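Local coordinates for CRISPR-associated protein, Cse2 family (Meiothermus ruber, PDB 3WA8) that probably binds the crRNA and helps stabilise the R-loop as the small CasB (Cse2) subunit of a type I-E CRISPR Cascade complex, at residues A[118-123]-A[149-154]. Sequence-based numbering, arbitrary orientation.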
ATOM      1  N   LEU A 118     -11.077 -13.007   5.017  1.00 72.92           N
ATOM      2  CA  LEU A 118     -11.768 -13.684   6.123  1.00 78.83           C
ATOM      3  C   LEU A 118     -13.030 -12.947   6.543  1.00 83.64           C
ATOM      4  O   LEU A 118     -14.011 -13.567   6.942  1.00 89.45           O
ATOM      5  CB  LEU A 118     -10.842 -13.858   7.326  1.00 78.88           C
ATOM      6  CG  LEU A 118      -9.637 -14.796   7.188  1.00 76.44           C
ATOM      7  CD1 LEU A 118      -8.498 -14.318   8.060  1.00 75.06           C
ATOM      8  CD2 LEU A 118      -9.965 -16.250   7.502  1.00 78.91           C
ATOM      9  N   ALA A 119     -13.000 -11.624   6.450  1.00 82.11           N
ATOM     10  CA  ALA A 119     -14.172 -10.798   6.735  1.00 86.89           C
ATOM     11  C   ALA A 119     -15.330 -11.098   5.773  1.00 90.27           C
ATOM     12  O   ALA A 119     -16.490 -10.942   6.137  1.00 96.59           O
ATOM     13  CB  ALA A 119     -13.806  -9.309   6.696  1.00 83.10           C
ATOM     14  N   ARG A 120     -15.018 -11.538   4.557  1.00 87.60           N
ATOM     15  CA  ARG A 120     -16.045 -11.833   3.558  1.00 90.93           C
ATOM     16  C   ARG A 120     -16.265 -13.320   3.354  1.00 94.13           C
ATOM     17  O   ARG A 120     -16.448 -13.765   2.218  1.00 93.98           O
ATOM     18  CB  ARG A 120     -15.682 -11.205   2.217  1.00 86.34           C
ATOM     19  CG  ARG A 120     -15.909  -9.723   2.132  1.00 85.32           C
ATOM     20  CD  ARG A 120     -16.142  -9.353   0.696  1.00 84.86           C
ATOM     21  NE  ARG A 120     -15.725  -7.985   0.450  1.00 83.70           N
ATOM     22  CZ  ARG A 120     -16.478  -6.915   0.694  1.00 88.06           C
ATOM     23  NH1 ARG A 120     -17.715  -7.072   1.181  1.00 95.08           N
ATOM     24  NH2 ARG A 120     -15.997  -5.690   0.444  1.00 83.34           N
ATOM     25  N   ASP A 121     -16.240 -14.084   4.446  1.00 97.69           N
ATOM     26  CA  ASP A 121     -16.507 -15.527   4.415  1.00101.48           C
ATOM     27  C   ASP A 121     -15.521 -16.376   3.654  1.00 97.03           C
ATOM     28  O   ASP A 121     -15.908 -17.400   3.092  1.00 99.37           O
ATOM     29  CB  ASP A 121     -17.879 -15.804   3.830  1.00107.32           C
ATOM     30  CG  ASP A 121     -18.879 -16.017   4.870  1.00115.70           C
ATOM     31  OD1 ASP A 121     -19.070 -15.080   5.676  1.00118.56           O
ATOM     32  OD2 ASP A 121     -19.450 -17.125   4.895  1.00121.35           O
ATOM     33  N   GLN A 122     -14.254 -15.972   3.644  1.00 91.29           N
ATOM     34  CA  GLN A 122     -13.230 -16.684   2.867  1.00 87.28           C
ATOM     35  C   GLN A 122     -13.653 -16.708   1.403  1.00 86.79           C
ATOM     36  O   GLN A 122     -13.687 -17.773   0.774  1.00 87.85           O
ATOM     37  CB  GLN A 122     -13.019 -18.116   3.384  1.00 89.70           C
ATOM     38  CG  GLN A 122     -13.085 -18.268   4.896  1.00 93.28           C
ATOM     39  CD  GLN A 122     -12.443 -19.544   5.368  1.00 95.19           C
ATOM     40  OE1 GLN A 122     -13.132 -20.479   5.787  1.00100.59           O
ATOM     41  NE2 GLN A 122     -11.111 -19.607   5.288  1.00 90.74           N
ATOM     42  N   SER A 123     -13.981 -15.523   0.885  1.00 85.50           N
ATOM     43  CA  SER A 123     -14.583 -15.361  -0.435  1.00 86.39           C
ATOM     44  C   SER A 123     -13.578 -15.625  -1.525  1.00 82.23           C
ATOM     45  O   SER A 123     -12.567 -14.930  -1.625  1.00 77.40           O
ATOM     46  CB  SER A 123     -15.156 -13.951  -0.598  1.00 86.58           C
ATOM     47  OG  SER A 123     -14.740 -13.355  -1.822  1.00 83.27           O
ATOM     48  N   VAL A 149      -7.088  -1.978  -2.472  1.00 51.68           N
ATOM     49  CA  VAL A 149      -7.167  -0.967  -1.417  1.00 51.84           C
ATOM     50  C   VAL A 149      -8.605  -0.506  -1.230  1.00 55.45           C
ATOM     51  O   VAL A 149      -9.121  -0.457  -0.113  1.00 57.93           O
ATOM     52  CB  VAL A 149      -6.280   0.251  -1.725  1.00 49.45           C
ATOM     53  CG1 VAL A 149      -6.538   1.367  -0.775  1.00 47.98           C
ATOM     54  CG2 VAL A 149      -4.828  -0.132  -1.628  1.00 48.58           C
ATOM     55  N   GLN A 150      -9.260  -0.174  -2.327  1.00 56.86           N
ATOM     56  CA  GLN A 150     -10.667   0.139  -2.274  1.00 61.92           C
ATOM     57  C   GLN A 150     -11.488  -0.955  -1.573  1.00 64.94           C
ATOM     58  O   GLN A 150     -12.310  -0.656  -0.703  1.00 68.32           O
ATOM     59  CB  GLN A 150     -11.181   0.326  -3.681  1.00 63.95           C
ATOM     60  CG  GLN A 150     -11.242   1.738  -4.121  1.00 68.10           C
ATOM     61  CD  GLN A 150     -12.640   2.031  -4.565  1.00 78.81           C
ATOM     62  OE1 GLN A 150     -13.511   1.152  -4.488  1.00 84.07           O
ATOM     63  NE2 GLN A 150     -12.886   3.257  -5.032  1.00 81.90           N
ATOM     64  N   LEU A 151     -11.277  -2.221  -1.949  1.00 64.03           N
ATOM     65  CA  LEU A 151     -12.013  -3.281  -1.292  1.00 66.13           C
ATOM     66  C   LEU A 151     -11.663  -3.326   0.176  1.00 65.73           C
ATOM     67  O   LEU A 151     -12.560  -3.297   1.016  1.00 69.56           O
ATOM     68  CB  LEU A 151     -11.806  -4.632  -1.959  1.00 65.70           C
ATOM     69  CG  LEU A 151     -12.690  -4.877  -3.178  1.00 67.02           C
ATOM     70  CD1 LEU A 151     -12.342  -6.200  -3.802  1.00 66.98           C
ATOM     71  CD2 LEU A 151     -14.138  -4.844  -2.810  1.00 71.12           C
ATOM     72  N   ILE A 152     -10.373  -3.367   0.478  1.00 61.29           N
ATOM     73  CA  ILE A 152      -9.912  -3.337   1.852  1.00 61.88           C
ATOM     74  C   ILE A 152     -10.566  -2.226   2.694  1.00 65.16           C
ATOM     75  O   ILE A 152     -10.966  -2.471   3.840  1.00 68.32           O
ATOM     76  CB  ILE A 152      -8.402  -3.174   1.902  1.00 57.85           C
ATOM     77  CG1 ILE A 152      -7.735  -4.410   1.323  1.00 56.30           C
ATOM     78  CG2 ILE A 152      -7.927  -2.969   3.320  1.00 58.43           C
ATOM     79  CD1 ILE A 152      -6.346  -4.171   0.846  1.00 53.16           C
ATOM     80  N   GLU A 153     -10.684  -1.023   2.119  1.00 65.08           N
ATOM     81  CA  GLU A 153     -11.204   0.165   2.825  1.00 68.03           C
ATOM     82  C   GLU A 153     -12.707   0.069   3.097  1.00 74.17           C
ATOM     83  O   GLU A 153     -13.223   0.733   3.979  1.00 77.87           O
ATOM     84  CB  GLU A 153     -10.885   1.444   2.042  1.00 65.80           C
ATOM     85  CG  GLU A 153      -9.383   1.790   1.943  1.00 61.30           C
ATOM     86  CD  GLU A 153      -8.923   2.855   2.932  1.00 63.03           C
ATOM     87  OE1 GLU A 153      -9.769   3.517   3.560  1.00 67.91           O
ATOM     88  OE2 GLU A 153      -7.701   3.065   3.064  1.00 62.26           O
ATOM     89  N   SER A 154     -13.404  -0.769   2.342  1.00 76.59           N
ATOM     90  CA  SER A 154     -14.783  -1.105   2.648  1.00 83.38           C
ATOM     91  C   SER A 154     -14.942  -1.776   3.987  1.00 86.93           C
ATOM     92  O   SER A 154     -15.972  -1.594   4.623  1.00 92.89           O
ATOM     93  CB  SER A 154     -15.372  -2.039   1.596  1.00 85.07           C
ATOM     94  OG  SER A 154     -15.613  -1.335   0.400  1.00 86.21           O
TER
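Arg120 reaches from the turn after helix 109-119 to helix 141-154, where one nitrogen of its guanidinium, NH2, meets both Leu151 and Ser154. Arg120 NH2 lies 3.8 Å from Leu151 CD2, and a separation of 3.9 Å divides the same nitrogen from Ser154 CB. Both partner atoms are carbons, so this is van der Waals packing, and no hydrogen bond joins the two segments. The leucine methyl and the serine CB both approach the guanidinium obliquely.

The reach comes from the chain shape: CG of Arg120 stands opposite the carbonyl carbon (chi1 -76°), and from CG to NE the chain runs extended, carrying the charged end to helix 141-154. It crosses the Leu151 side chain at about a right angle and meets its CD2 branch, with CD1 farther away. Leu151 and Ser154, three positions apart, both direct their CB toward the turn, and their carbons offer two footholds to one nitrogen. With 86 Å² buried in all and none of the touching residues fully buried, the contact is a shallow one at the surface. Arg120 also packs on Ile126 and Gln155, while Leu151 leans on Leu116 and Arg129.

Arg120 is the first residue to leave helical geometry, and Ser123, at the N-cap of helix 124-135, bonds through OG to Ile126 N. The arrangement is a short turn linking helix 109-119 to helix 124-135, from which an arginine packs on the neighbouring helix 141-154, within the all-helical Cse2 fold.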